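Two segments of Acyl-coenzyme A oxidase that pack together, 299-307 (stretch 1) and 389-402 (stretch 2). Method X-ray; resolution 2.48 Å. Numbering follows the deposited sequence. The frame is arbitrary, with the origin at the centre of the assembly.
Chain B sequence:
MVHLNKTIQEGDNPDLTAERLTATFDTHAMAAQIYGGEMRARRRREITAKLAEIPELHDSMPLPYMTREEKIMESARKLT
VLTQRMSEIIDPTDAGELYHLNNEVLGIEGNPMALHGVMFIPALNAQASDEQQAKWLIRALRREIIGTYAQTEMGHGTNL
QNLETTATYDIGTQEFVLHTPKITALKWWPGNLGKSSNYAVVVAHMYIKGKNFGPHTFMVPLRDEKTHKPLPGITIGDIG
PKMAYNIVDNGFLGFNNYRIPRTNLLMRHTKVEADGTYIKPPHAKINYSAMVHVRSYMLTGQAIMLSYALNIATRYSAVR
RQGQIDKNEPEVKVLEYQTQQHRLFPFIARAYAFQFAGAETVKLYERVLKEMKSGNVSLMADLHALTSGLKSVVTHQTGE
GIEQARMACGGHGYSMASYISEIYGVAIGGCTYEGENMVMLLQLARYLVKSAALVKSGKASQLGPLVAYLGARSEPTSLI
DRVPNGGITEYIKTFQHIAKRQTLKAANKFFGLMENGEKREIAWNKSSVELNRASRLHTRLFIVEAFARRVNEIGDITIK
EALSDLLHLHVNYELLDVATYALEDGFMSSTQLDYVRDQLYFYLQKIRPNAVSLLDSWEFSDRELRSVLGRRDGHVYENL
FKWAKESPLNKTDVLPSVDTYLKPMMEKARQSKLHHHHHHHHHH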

# COMPACT_ATOMS: atom_id res chain seq x y z
N LEU B 299 11.89 -5.85 -14.21
CA LEU B 299 10.68 -6.54 -14.68
C LEU B 299 10.56 -7.95 -14.08
O LEU B 299 9.48 -8.35 -13.61
CB LEU B 299 10.66 -6.61 -16.21
CG LEU B 299 9.42 -6.07 -16.96
CD1 LEU B 299 8.35 -7.15 -17.19
CD2 LEU B 299 8.82 -4.83 -16.26
N THR B 300 11.66 -8.72 -14.16
CA THR B 300 11.77 -9.99 -13.43
C THR B 300 11.77 -9.77 -11.92
O THR B 300 11.25 -10.59 -11.16
CB THR B 300 13.04 -10.72 -13.87
OG1 THR B 300 12.79 -11.42 -15.09
CG2 THR B 300 13.51 -11.70 -12.81
N GLY B 301 12.39 -8.68 -11.46
CA GLY B 301 12.38 -8.40 -10.04
C GLY B 301 10.98 -8.23 -9.50
O GLY B 301 10.66 -8.72 -8.41
N GLN B 302 10.12 -7.56 -10.26
CA GLN B 302 8.74 -7.35 -9.84
C GLN B 302 7.98 -8.67 -9.75
O GLN B 302 7.20 -8.89 -8.81
CB GLN B 302 8.04 -6.39 -10.80
CG GLN B 302 8.56 -4.94 -10.81
CD GLN B 302 8.24 -4.18 -9.54
OE1 GLN B 302 7.13 -4.26 -9.02
NE2 GLN B 302 9.20 -3.43 -9.02
N ALA B 303 8.19 -9.56 -10.72
CA ALA B 303 7.49 -10.84 -10.72
C ALA B 303 7.90 -11.69 -9.53
O ALA B 303 7.08 -12.41 -8.96
CB ALA B 303 7.77 -11.59 -12.03
N ILE B 304 9.19 -11.63 -9.18
CA ILE B 304 9.70 -12.36 -8.02
C ILE B 304 9.11 -11.81 -6.74
O ILE B 304 8.66 -12.57 -5.87
CB ILE B 304 11.24 -12.35 -8.05
CG1 ILE B 304 11.73 -13.36 -9.11
CG2 ILE B 304 11.85 -12.65 -6.68
CD1 ILE B 304 13.17 -13.37 -9.39
N MET B 305 9.07 -10.48 -6.60
CA MET B 305 8.46 -9.89 -5.41
C MET B 305 7.01 -10.29 -5.29
O MET B 305 6.54 -10.63 -4.21
CB MET B 305 8.54 -8.37 -5.44
CG MET B 305 9.91 -7.83 -5.72
SD MET B 305 10.87 -7.76 -4.23
CE MET B 305 11.06 -6.02 -4.27
N LEU B 306 6.25 -10.18 -6.40
CA LEU B 306 4.85 -10.58 -6.37
C LEU B 306 4.73 -12.03 -5.98
O LEU B 306 3.94 -12.39 -5.11
CB LEU B 306 4.19 -10.30 -7.73
CG LEU B 306 2.67 -10.50 -7.94
CD1 LEU B 306 1.82 -9.85 -6.88
CD2 LEU B 306 2.24 -9.99 -9.31
N SER B 307 5.60 -12.87 -6.53
CA SER B 307 5.59 -14.28 -6.19
C SER B 307 6.01 -14.52 -4.73
O SER B 307 5.46 -15.40 -4.06
CB SER B 307 6.47 -15.06 -7.17
OG SER B 307 6.36 -16.47 -6.97
N GLY B 389 6.03 1.91 -20.76
CA GLY B 389 4.76 1.46 -20.23
C GLY B 389 4.90 0.25 -19.34
O GLY B 389 4.28 0.17 -18.28
N LEU B 390 5.77 -0.70 -19.72
CA LEU B 390 5.91 -1.91 -18.93
C LEU B 390 6.31 -1.60 -17.50
O LEU B 390 5.65 -2.06 -16.56
CB LEU B 390 6.93 -2.85 -19.57
CG LEU B 390 6.44 -3.72 -20.71
CD1 LEU B 390 7.64 -4.38 -21.34
CD2 LEU B 390 5.46 -4.75 -20.18
N LYS B 391 7.37 -0.81 -17.32
CA LYS B 391 7.78 -0.43 -15.97
C LYS B 391 6.61 0.15 -15.17
O LYS B 391 6.39 -0.23 -14.01
CB LYS B 391 8.92 0.58 -16.03
CG LYS B 391 10.29 -0.03 -16.23
CD LYS B 391 11.33 1.09 -16.39
CE LYS B 391 12.61 0.61 -17.08
NZ LYS B 391 12.82 1.30 -18.40
N SER B 392 5.85 1.07 -15.76
CA SER B 392 4.77 1.71 -15.03
C SER B 392 3.68 0.71 -14.65
O SER B 392 3.24 0.66 -13.49
CB SER B 392 4.20 2.86 -15.85
OG SER B 392 3.08 3.43 -15.20
N VAL B 393 3.21 -0.09 -15.62
CA VAL B 393 2.07 -0.97 -15.38
C VAL B 393 2.49 -2.15 -14.50
O VAL B 393 1.74 -2.57 -13.60
CB VAL B 393 1.47 -1.45 -16.72
CG1 VAL B 393 0.43 -2.58 -16.50
CG2 VAL B 393 0.87 -0.29 -17.46
N VAL B 394 3.65 -2.74 -14.77
CA VAL B 394 4.07 -3.89 -13.97
C VAL B 394 4.28 -3.47 -12.51
O VAL B 394 3.92 -4.20 -11.58
CB VAL B 394 5.34 -4.51 -14.57
CG1 VAL B 394 5.94 -5.53 -13.61
CG2 VAL B 394 5.06 -5.13 -15.96
N THR B 395 4.86 -2.30 -12.28
CA THR B 395 5.09 -1.87 -10.90
C THR B 395 3.78 -1.61 -10.17
O THR B 395 3.64 -1.95 -9.00
CB THR B 395 5.98 -0.64 -10.89
OG1 THR B 395 7.24 -0.98 -11.49
CG2 THR B 395 6.18 -0.13 -9.45
N HIS B 396 2.83 -0.98 -10.85
CA HIS B 396 1.53 -0.71 -10.24
C HIS B 396 0.77 -1.99 -9.99
O HIS B 396 0.26 -2.20 -8.89
CB HIS B 396 0.72 0.24 -11.13
CG HIS B 396 -0.71 0.37 -10.71
ND1 HIS B 396 -1.12 1.21 -9.70
CD2 HIS B 396 -1.83 -0.24 -11.16
CE1 HIS B 396 -2.42 1.11 -9.54
NE2 HIS B 396 -2.88 0.23 -10.41
N GLN B 397 0.70 -2.87 -11.00
CA GLN B 397 -0.02 -4.14 -10.84
C GLN B 397 0.67 -5.08 -9.86
O GLN B 397 -0.02 -5.87 -9.19
CB GLN B 397 -0.17 -4.83 -12.19
CG GLN B 397 -1.14 -4.12 -13.07
CD GLN B 397 -1.53 -4.93 -14.26
OE1 GLN B 397 -1.04 -6.03 -14.47
NE2 GLN B 397 -2.37 -4.36 -15.10
N THR B 398 2.00 -5.03 -9.77
CA THR B 398 2.69 -5.80 -8.74
C THR B 398 2.30 -5.30 -7.36
O THR B 398 1.96 -6.10 -6.48
CB THR B 398 4.21 -5.70 -8.91
OG1 THR B 398 4.59 -6.30 -10.15
CG2 THR B 398 4.90 -6.43 -7.81
N GLY B 399 2.30 -3.97 -7.16
CA GLY B 399 1.90 -3.39 -5.88
C GLY B 399 0.46 -3.71 -5.49
O GLY B 399 0.17 -4.02 -4.33
N GLU B 400 -0.46 -3.63 -6.46
CA GLU B 400 -1.84 -4.04 -6.22
C GLU B 400 -1.92 -5.49 -5.72
O GLU B 400 -2.60 -5.78 -4.73
CB GLU B 400 -2.64 -3.87 -7.51
CG GLU B 400 -4.05 -4.46 -7.51
CD GLU B 400 -4.73 -4.48 -8.91
OE1 GLU B 400 -4.23 -3.80 -9.88
OE2 GLU B 400 -5.77 -5.19 -9.04
N GLY B 401 -1.19 -6.40 -6.37
CA GLY B 401 -1.28 -7.81 -5.97
C GLY B 401 -0.64 -8.10 -4.63
O GLY B 401 -1.20 -8.84 -3.82
N ILE B 402 0.51 -7.49 -4.35
CA ILE B 402 1.17 -7.69 -3.06
C ILE B 402 0.26 -7.21 -1.94
O ILE B 402 0.19 -7.82 -0.86
CB ILE B 402 2.52 -6.96 -3.02
CG1 ILE B 402 3.50 -7.54 -4.04
CG2 ILE B 402 3.14 -7.07 -1.63
CD1 ILE B 402 4.70 -6.71 -4.21

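Residues 300-307 and 389-402 belong to two helices that run nearly parallel, their N-to-C directions differing by 8° and their axes approaching to 9.4 Å. L299 CA lies 6.9 Å from K391 CA at one end, and L306 CA 5.7 Å from I402 CA at the other. No hydrogen bond crosses between the stretches; the contact, which buries 472 Å² over both sides, rests on van der Waals packing.

The CA-to-CB bond of L299 runs sideways to stretch 2, but the end of the side chain comes nearer, placing L299 CD2 3.8 Å from V394 CG2 and 4.3 Å from L390 CB. One turn on, Q302 points toward the partner helix. Q302 CB packs 3.6 Å from V394 CG1, while chi1 and chi2, both m, fold the chain so that Q302 OE1 lies 3.3 Å from T398 CB; its NE2 is hydrogen-bonded elsewhere in the structure. The hydroxyls of T395 and T398 are both satisfied within their own helix, so neither needs a partner from stretch 1: T395 OG1 donates to K391 O (2.8 Å) and T398 OG1 to V394 O (2.6 Å).

L306 closes the far end. L306 CD1 sits 3.7 Å from I402 N and 4.0 Å from I402 CG1, beside G401, where an ideal CB would lie only 2.7 Å from L306 CD1. The absence of a side chain at G401 thus makes room for the leucine.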